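Local structure of beta2-microglobulin (Anolis carolinensis, 7CPO) at residues B[7-11]-B[92-96]; B[35-41]-B[78-84]. The protein probably serves as the invariant light chain of the lizard MHC class I molecule, pairing with the heavy chain that presents peptides to T cells. All coordinates share one frame; numbering follows the deposited sequence.

Interaction 1: residues B[7-11]-B[92-96]; sequences VQVYF and IYKLD
Leu95 meets three residues of strand 7-11, and its side chain is the one to trace outward. Its CB lies against CG2 of Val9, 3.7 Å away. With CG anti to the backbone N (chi1 163°), the branch runs on toward Phe11 and forks there: CD1 settles against the chain itself, 3.9 Å from CA of Tyr10 and close to the carbonyl O of Val9, while CD2 sits over one face of the Phe11 ring. Leu95 CD2 is 3.6 Å from the centroid of the Phe11 ring and 20° off the normal, a CH-pi contact displaced toward CE2 and CZ.

A second CH-pi contact closes the other end, with the roles exchanged between the segments. CB of Val7 stands over a face of the Tyr93 ring, 3.7 Å from its centroid; CG1 leans over the CG and CD2 side and CG2 over the CZ and OH end. Between the two rings Val9 fills the middle, its CG1 touching CB of Tyr93 at 3.9 Å. A water accepts from Val7 N and makes a weak link to Tyr93 OH.

Tyr10 OH bonds to Pro237, and Gln8 NE2 to Leu234 and Ser236, of the MHC class I antigen chain. The strand axes run 36° apart, and the strands belong to different sheets: 7-11 pairs with strand 21-30, and 92-94 with strand 78-83. Val7 also touches Cys25 and Val82, and Leu95 touches Phe23 and Phe78.

Interaction 2: residues B[35-41]-B[78-84]; sequences INITLLK and FACKVEH
The Phe78 ring is approached obliquely by Lys41, whose CG comes 4.0 Å from CE1 as the two side chains run alongside each other; Phe11 meets this ring edge-to-face from the opposite sheet. At the other end the His84 imidazole takes CG1 of Ile35 obliquely and Phe30 edge-to-face, while Thr86 and Pro32 hold its two nitrogens.

Across the two segments the two flat groups that meet are the Asn36 amide and the Glu83 carboxylate, side by side with their planes 89° apart. Asn36 ND2 donates to Glu83 OE1 at 2.7 Å, a bent bond (139°) that reaches the oxygen from above the carboxylate plane. CG of Asn36 is anti to the backbone N (chi1 -173°), which sets the amide alongside the extended Glu83 chain; ND2 also makes a weak bond to Thr38 OG1. A leucine in place of Asn36 would probably leave the Glu83 carboxylate without this donor and freer to turn.

Three hydrogen-bonded antiparallel pairs, Asn36 with Glu83, Thr38 with Lys81 and Leu40 with Ala79, knit the backbones together. On the face bearing Asn36, Leu40 CD1 rests on Lys81 CB at 3.9 Å. On the inward face Ile37 CG2 packs 3.6 Å from Cys80 SG. At the end of the ladder Ile35 CD1 meets Val82 CG1. Cys80 is disulfide-bonded to Cys25 of the other sheet, the cross-sheet pin characteristic of the immunoglobulin C1-set beta sandwich.

How the interactions relate
Interaction 2 lies within one sheet, whereas interaction 1 bridges that sheet and its partner; their centres are about 9 Å apart. Along the chain the order is 7-11, 35-41, 78-84, 92-96, so interaction 2 is nested inside the loop that interaction 1 closes. Segments 78-84 and 92-96 are joined by probable hydrogen bonds from Tyr93 N to Cys80 O (2.8 Å) and Leu95 N to Phe78 O (3.0 Å). Interaction 1 packs the first and last strands together across the sandwich, interaction 2 pairs two strands within one sheet, and strand 78-83, which carries Cys80, lies between 36-41 and 91-94. Strand 6-11 also presents residues to the MHC class I antigen chain.

Interaction 1: residues B[7-11]-B[92-96]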
ATOM      1  N   VAL B   7       9.010  -4.522  -8.508  1.00 32.52           N
ATOM      2  CA  VAL B   7       9.792  -3.372  -8.078  1.00 24.67           C
ATOM      3  C   VAL B   7       9.751  -2.302  -9.163  1.00 26.21           C
ATOM      4  O   VAL B   7       9.614  -2.604 -10.350  1.00 33.13           O
ATOM      5  CB  VAL B   7      11.241  -3.806  -7.747  1.00 26.22           C
ATOM      6  CG1 VAL B   7      12.141  -2.607  -7.350  1.00 30.42           C
ATOM      7  CG2 VAL B   7      11.214  -4.844  -6.649  1.00 22.22           C
ATOM      8  N   GLN B   8       9.846  -1.041  -8.745  1.00 24.78           N
ATOM      9  CA  GLN B   8       9.806   0.089  -9.660  1.00 23.68           C
ATOM     10  C   GLN B   8      10.604   1.236  -9.054  1.00 26.30           C
ATOM     11  O   GLN B   8      10.510   1.497  -7.854  1.00 28.16           O
ATOM     12  CB  GLN B   8       8.361   0.506  -9.932  1.00 26.20           C
ATOM     13  CG  GLN B   8       8.177   1.701 -10.820  1.00 28.26           C
ATOM     14  CD  GLN B   8       6.878   1.624 -11.600  1.00 30.53           C
ATOM     15  OE1 GLN B   8       6.750   0.824 -12.527  1.00 36.21           O
ATOM     16  NE2 GLN B   8       5.900   2.450 -11.221  1.00 23.90           N
ATOM     17  N   VAL B   9      11.400   1.901  -9.883  1.00 23.34           N
ATOM     18  CA  VAL B   9      12.218   3.035  -9.470  1.00 23.98           C
ATOM     19  C   VAL B   9      11.815   4.258 -10.285  1.00 22.03           C
ATOM     20  O   VAL B   9      11.479   4.149 -11.470  1.00 25.77           O
ATOM     21  CB  VAL B   9      13.722   2.736  -9.638  1.00 39.16           C
ATOM     22  CG1 VAL B   9      14.125   1.548  -8.770  1.00 30.07           C
ATOM     23  CG2 VAL B   9      14.071   2.493 -11.114  1.00 23.84           C
ATOM     24  N   TYR B  10      11.841   5.429  -9.648  1.00 24.62           N
ATOM     25  CA  TYR B  10      11.369   6.641 -10.315  1.00 23.70           C
ATOM     26  C   TYR B  10      11.777   7.857  -9.491  1.00 31.98           C
ATOM     27  O   TYR B  10      12.064   7.743  -8.294  1.00 29.43           O
ATOM     28  CB  TYR B  10       9.845   6.622 -10.510  1.00 22.81           C
ATOM     29  CG  TYR B  10       9.091   6.226  -9.250  1.00 26.05           C
ATOM     30  CD1 TYR B  10       8.494   7.188  -8.440  1.00 22.81           C
ATOM     31  CD2 TYR B  10       9.000   4.890  -8.860  1.00 24.62           C
ATOM     32  CE1 TYR B  10       7.820   6.825  -7.273  1.00 28.03           C
ATOM     33  CE2 TYR B  10       8.345   4.521  -7.697  1.00 30.21           C
ATOM     34  CZ  TYR B  10       7.749   5.489  -6.911  1.00 25.31           C
ATOM     35  OH  TYR B  10       7.090   5.105  -5.768  1.00 27.15           O
ATOM     36  N   PHE B  11      11.805   9.016 -10.156  1.00 19.49           N
ATOM     37  CA  PHE B  11      11.892  10.334  -9.552  1.00 20.17           C
ATOM     38  C   PHE B  11      10.498  10.922  -9.404  1.00 30.57           C
ATOM     39  O   PHE B  11       9.578  10.575 -10.148  1.00 37.77           O
ATOM     40  CB  PHE B  11      12.713  11.294 -10.414  1.00 37.87           C
ATOM     41  CG  PHE B  11      14.192  11.071 -10.373  1.00 40.32           C
ATOM     42  CD1 PHE B  11      14.837  10.791  -9.187  1.00 30.65           C
ATOM     43  CD2 PHE B  11      14.943  11.187 -11.532  1.00 37.98           C
ATOM     44  CE1 PHE B  11      16.203  10.606  -9.159  1.00 43.38           C
ATOM     45  CE2 PHE B  11      16.299  10.999 -11.514  1.00 45.73           C
ATOM     46  CZ  PHE B  11      16.935  10.706 -10.328  1.00 45.30           C
ATOM     47  N   ILE B  92      19.317  -5.635  -8.938  1.00 40.68           N
ATOM     48  CA  ILE B  92      19.495  -4.196  -9.071  1.00 38.20           C
ATOM     49  C   ILE B  92      18.543  -3.702 -10.144  1.00 37.54           C
ATOM     50  O   ILE B  92      18.452  -4.296 -11.224  1.00 40.67           O
ATOM     51  CB  ILE B  92      20.954  -3.835  -9.405  1.00 43.17           C
ATOM     52  CG1 ILE B  92      21.763  -3.661  -8.118  1.00 43.66           C
ATOM     53  CG2 ILE B  92      21.013  -2.534 -10.196  1.00 32.17           C
ATOM     54  CD1 ILE B  92      22.065  -4.975  -7.404  1.00 48.63           C
ATOM     55  N   TYR B  93      17.816  -2.632  -9.831  1.00 39.53           N
ATOM     56  CA  TYR B  93      16.880  -1.984 -10.740  1.00 29.79           C
ATOM     57  C   TYR B  93      17.443  -0.606 -11.031  1.00 42.14           C
ATOM     58  O   TYR B  93      17.501   0.241 -10.131  1.00 39.04           O
ATOM     59  CB  TYR B  93      15.485  -1.882 -10.126  1.00 31.55           C
ATOM     60  CG  TYR B  93      14.853  -3.223  -9.901  1.00 33.54           C
ATOM     61  CD1 TYR B  93      13.897  -3.709 -10.781  1.00 25.77           C
ATOM     62  CD2 TYR B  93      15.226  -4.017  -8.819  1.00 27.58           C
ATOM     63  CE1 TYR B  93      13.313  -4.953 -10.588  1.00 30.25           C
ATOM     64  CE2 TYR B  93      14.653  -5.270  -8.616  1.00 38.09           C
ATOM     65  CZ  TYR B  93      13.696  -5.731  -9.508  1.00 38.28           C
ATOM     66  OH  TYR B  93      13.120  -6.968  -9.321  1.00 45.74           O
ATOM     67  N   LYS B  94      17.872  -0.394 -12.277  1.00 39.76           N
ATOM     68  CA  LYS B  94      18.461   0.867 -12.695  1.00 38.35           C
ATOM     69  C   LYS B  94      17.362   1.810 -13.161  1.00 36.65           C
ATOM     70  O   LYS B  94      16.369   1.397 -13.765  1.00 32.05           O
ATOM     71  CB  LYS B  94      19.486   0.661 -13.827  1.00 47.10           C
ATOM     72  CG  LYS B  94      20.483  -0.513 -13.653  1.00 43.78           C
ATOM     73  CD  LYS B  94      21.958  -0.067 -13.672  1.00 51.61           C
ATOM     74  CE  LYS B  94      22.928  -1.206 -13.274  1.00 54.61           C
ATOM     75  NZ  LYS B  94      23.671  -0.936 -11.979  1.00 60.71           N
ATOM     76  N   LEU B  95      17.546   3.090 -12.883  1.00 36.89           N
ATOM     77  CA  LEU B  95      16.611   4.110 -13.326  1.00 37.49           C
ATOM     78  C   LEU B  95      17.152   4.746 -14.597  1.00 51.77           C
ATOM     79  O   LEU B  95      18.314   5.165 -14.636  1.00 52.09           O
ATOM     80  CB  LEU B  95      16.427   5.165 -12.236  1.00 40.37           C
ATOM     81  CG  LEU B  95      15.812   6.494 -12.658  1.00 31.99           C
ATOM     82  CD1 LEU B  95      14.316   6.332 -12.799  1.00 37.72           C
ATOM     83  CD2 LEU B  95      16.138   7.548 -11.628  1.00 48.77           C
ATOM     84  N   ASP B  96      16.335   4.817 -15.642  1.00 44.66           N
ATOM     85  CA  ASP B  96      16.816   5.475 -16.849  1.00 66.92           C
ATOM     86  C   ASP B  96      15.986   6.715 -17.146  1.00 60.38           C
ATOM     87  O   ASP B  96      14.834   6.827 -16.712  1.00 60.00           O
ATOM     88  CB  ASP B  96      16.859   4.518 -18.064  1.00 66.32           C
ATOM     89  CG  ASP B  96      15.491   4.179 -18.606  1.00 66.55           C
ATOM     90  OD1 ASP B  96      14.614   3.795 -17.806  1.00 66.15           O
ATOM     91  OD2 ASP B  96      15.308   4.271 -19.838  1.00 54.85           O
TER
HETATM   92  O   HOH W   1      10.274  -6.152 -10.707  1.00 34.82           O

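Interaction 2: residues B[35-41]-B[78-84]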
ATOM      1  N   ILE B  35      12.340  -7.742   3.785  1.00 46.63           N
ATOM      2  CA  ILE B  35      12.898  -7.310   2.513  1.00 38.57           C
ATOM      3  C   ILE B  35      13.881  -6.184   2.798  1.00 47.76           C
ATOM      4  O   ILE B  35      13.672  -5.367   3.701  1.00 48.69           O
ATOM      5  CB  ILE B  35      11.784  -6.878   1.529  1.00 40.38           C
ATOM      6  CG1 ILE B  35      12.292  -6.873   0.079  1.00 38.76           C
ATOM      7  CG2 ILE B  35      11.213  -5.518   1.921  1.00 27.18           C
ATOM      8  CD1 ILE B  35      11.191  -6.616  -0.971  1.00 35.59           C
ATOM      9  N   ASN B  36      14.967  -6.155   2.036  1.00 42.77           N
ATOM     10  CA  ASN B  36      15.956  -5.102   2.180  1.00 44.16           C
ATOM     11  C   ASN B  36      16.084  -4.360   0.859  1.00 42.65           C
ATOM     12  O   ASN B  36      16.306  -4.973  -0.190  1.00 42.23           O
ATOM     13  CB  ASN B  36      17.302  -5.656   2.638  1.00 51.01           C
ATOM     14  CG  ASN B  36      18.288  -4.550   2.942  1.00 65.67           C
ATOM     15  OD1 ASN B  36      18.157  -3.854   3.952  1.00 60.72           O
ATOM     16  ND2 ASN B  36      19.274  -4.367   2.065  1.00 66.17           N
ATOM     17  N   ILE B  37      15.939  -3.038   0.923  1.00 41.70           N
ATOM     18  CA  ILE B  37      15.877  -2.170  -0.241  1.00 36.12           C
ATOM     19  C   ILE B  37      16.876  -1.051  -0.017  1.00 35.16           C
ATOM     20  O   ILE B  37      16.739  -0.283   0.940  1.00 31.11           O
ATOM     21  CB  ILE B  37      14.467  -1.604  -0.448  1.00 26.15           C
ATOM     22  CG1 ILE B  37      13.497  -2.744  -0.750  1.00 35.83           C
ATOM     23  CG2 ILE B  37      14.476  -0.578  -1.557  1.00 26.59           C
ATOM     24  CD1 ILE B  37      12.098  -2.494  -0.296  1.00 30.81           C
ATOM     25  N   THR B  38      17.876  -0.962  -0.891  1.00 44.10           N
ATOM     26  CA  THR B  38      18.970  -0.010  -0.746  1.00 29.99           C
ATOM     27  C   THR B  38      19.022   0.881  -1.976  1.00 33.89           C
ATOM     28  O   THR B  38      19.131   0.383  -3.102  1.00 37.53           O
ATOM     29  CB  THR B  38      20.307  -0.730  -0.555  1.00 37.96           C
ATOM     30  OG1 THR B  38      20.257  -1.528   0.632  1.00 48.20           O
ATOM     31  CG2 THR B  38      21.431   0.279  -0.419  1.00 39.77           C
ATOM     32  N   LEU B  39      18.931   2.193  -1.757  1.00 33.26           N
ATOM     33  CA  LEU B  39      19.087   3.174  -2.823  1.00 37.12           C
ATOM     34  C   LEU B  39      20.559   3.359  -3.134  1.00 36.28           C
ATOM     35  O   LEU B  39      21.361   3.611  -2.228  1.00 43.10           O
ATOM     36  CB  LEU B  39      18.493   4.517  -2.417  1.00 38.44           C
ATOM     37  CG  LEU B  39      16.987   4.682  -2.492  1.00 35.15           C
ATOM     38  CD1 LEU B  39      16.288   3.376  -2.109  1.00 33.92           C
ATOM     39  CD2 LEU B  39      16.589   5.838  -1.593  1.00 34.40           C
ATOM     40  N   LEU B  40      20.912   3.265  -4.412  1.00 36.08           N
ATOM     41  CA  LEU B  40      22.295   3.390  -4.850  1.00 34.71           C
ATOM     42  C   LEU B  40      22.446   4.577  -5.784  1.00 36.51           C
ATOM     43  O   LEU B  40      21.609   4.801  -6.667  1.00 37.40           O
ATOM     44  CB  LEU B  40      22.777   2.128  -5.557  1.00 31.80           C
ATOM     45  CG  LEU B  40      22.666   0.842  -4.749  1.00 38.59           C
ATOM     46  CD1 LEU B  40      22.919  -0.361  -5.647  1.00 33.31           C
ATOM     47  CD2 LEU B  40      23.638   0.877  -3.580  1.00 42.63           C
ATOM     48  N   LYS B  41      23.511   5.344  -5.561  1.00 38.80           N
ATOM     49  CA  LYS B  41      23.993   6.370  -6.481  1.00 42.78           C
ATOM     50  C   LYS B  41      25.387   5.939  -6.914  1.00 44.76           C
ATOM     51  O   LYS B  41      26.302   5.871  -6.086  1.00 44.95           O
ATOM     52  CB  LYS B  41      24.016   7.747  -5.819  1.00 48.32           C
ATOM     53  CG  LYS B  41      24.516   8.884  -6.704  1.00 43.14           C
ATOM     54  CD  LYS B  41      24.861  10.115  -5.848  1.00 44.06           C
ATOM     55  CE  LYS B  41      25.007  11.388  -6.682  1.00 45.22           C
ATOM     56  NZ  LYS B  41      25.771  12.446  -5.960  1.00 54.23           N
ATOM     57  N   PHE B  78      21.440   6.296 -10.849  1.00 47.03           N
ATOM     58  CA  PHE B  78      20.618   5.931  -9.702  1.00 32.80           C
ATOM     59  C   PHE B  78      20.017   4.545  -9.887  1.00 37.24           C
ATOM     60  O   PHE B  78      19.530   4.205 -10.973  1.00 41.50           O
ATOM     61  CB  PHE B  78      19.507   6.947  -9.500  1.00 34.62           C
ATOM     62  CG  PHE B  78      20.009   8.333  -9.263  1.00 42.26           C
ATOM     63  CD1 PHE B  78      20.403   8.730  -8.000  1.00 32.00           C
ATOM     64  CD2 PHE B  78      20.110   9.235 -10.314  1.00 43.66           C
ATOM     65  CE1 PHE B  78      20.870   9.999  -7.779  1.00 39.69           C
ATOM     66  CE2 PHE B  78      20.570  10.512 -10.100  1.00 36.77           C
ATOM     67  CZ  PHE B  78      20.953  10.896  -8.829  1.00 46.64           C
ATOM     68  N   ALA B  79      20.031   3.757  -8.815  1.00 32.08           N
ATOM     69  CA  ALA B  79      19.534   2.394  -8.885  1.00 36.33           C
ATOM     70  C   ALA B  79      19.073   1.939  -7.504  1.00 40.24           C
ATOM     71  O   ALA B  79      19.220   2.646  -6.500  1.00 31.91           O
ATOM     72  CB  ALA B  79      20.592   1.446  -9.462  1.00 28.84           C
ATOM     73  N   CYS B  80      18.505   0.736  -7.471  1.00 29.00           N
ATOM     74  CA  CYS B  80      17.896   0.208  -6.266  1.00 36.21           C
ATOM     75  C   CYS B  80      18.253  -1.267  -6.156  1.00 33.95           C
ATOM     76  O   CYS B  80      18.067  -2.026  -7.106  1.00 34.38           O
ATOM     77  CB  CYS B  80      16.370   0.412  -6.292  1.00 35.77           C
ATOM     78  SG  CYS B  80      15.502  -0.498  -4.996  1.00 60.44           S
ATOM     79  N   LYS B  81      18.770  -1.666  -5.005  1.00 32.73           N
ATOM     80  CA  LYS B  81      19.147  -3.047  -4.751  1.00 32.97           C
ATOM     81  C   LYS B  81      18.116  -3.672  -3.820  1.00 39.04           C
ATOM     82  O   LYS B  81      17.963  -3.235  -2.672  1.00 39.90           O
ATOM     83  CB  LYS B  81      20.548  -3.110  -4.144  1.00 39.61           C
ATOM     84  CG  LYS B  81      21.088  -4.504  -3.886  1.00 41.37           C
ATOM     85  CD  LYS B  81      22.409  -4.401  -3.125  1.00 42.92           C
ATOM     86  CE  LYS B  81      22.737  -5.673  -2.360  1.00 56.81           C
ATOM     87  NZ  LYS B  81      24.031  -5.546  -1.610  1.00 45.39           N
ATOM     88  N   VAL B  82      17.419  -4.694  -4.312  1.00 47.49           N
ATOM     89  CA  VAL B  82      16.375  -5.397  -3.570  1.00 47.42           C
ATOM     90  C   VAL B  82      16.872  -6.799  -3.236  1.00 42.45           C
ATOM     91  O   VAL B  82      17.262  -7.555  -4.134  1.00 39.75           O
ATOM     92  CB  VAL B  82      15.068  -5.474  -4.381  1.00 44.07           C
ATOM     93  CG1 VAL B  82      14.018  -6.303  -3.630  1.00 39.23           C
ATOM     94  CG2 VAL B  82      14.554  -4.076  -4.715  1.00 34.51           C
ATOM     95  N   GLU B  83      16.840  -7.148  -1.952  1.00 39.46           N
ATOM     96  CA  GLU B  83      17.143  -8.497  -1.488  1.00 49.46           C
ATOM     97  C   GLU B  83      15.908  -9.101  -0.829  1.00 45.83           C
ATOM     98  O   GLU B  83      15.244  -8.436  -0.024  1.00 43.45           O
ATOM     99  CB  GLU B  83      18.306  -8.486  -0.501  1.00 39.83           C
ATOM    100  CG  GLU B  83      19.482  -7.687  -0.972  1.00 51.73           C
ATOM    101  CD  GLU B  83      20.405  -7.344   0.162  1.00 55.23           C
ATOM    102  OE1 GLU B  83      20.497  -6.154   0.537  1.00 59.11           O
ATOM    103  OE2 GLU B  83      21.018  -8.279   0.702  1.00 61.35           O
ATOM    104  N   HIS B  84      15.611 -10.359  -1.158  1.00 45.30           N
ATOM    105  CA  HIS B  84      14.412 -11.020  -0.653  1.00 44.76           C
ATOM    106  C   HIS B  84      14.586 -12.528  -0.741  1.00 41.19           C
ATOM    107  O   HIS B  84      15.319 -13.033  -1.592  1.00 48.94           O
ATOM    108  CB  HIS B  84      13.160 -10.589  -1.430  1.00 41.83           C
ATOM    109  CG  HIS B  84      11.880 -11.111  -0.855  1.00 40.54           C
ATOM    110  ND1 HIS B  84      11.083 -12.020  -1.517  1.00 44.14           N
ATOM    111  CD2 HIS B  84      11.260 -10.854   0.320  1.00 41.03           C
ATOM    112  CE1 HIS B  84      10.025 -12.297  -0.775  1.00 33.03           C
ATOM    113  NE2 HIS B  84      10.107 -11.599   0.341  1.00 39.58           N
TER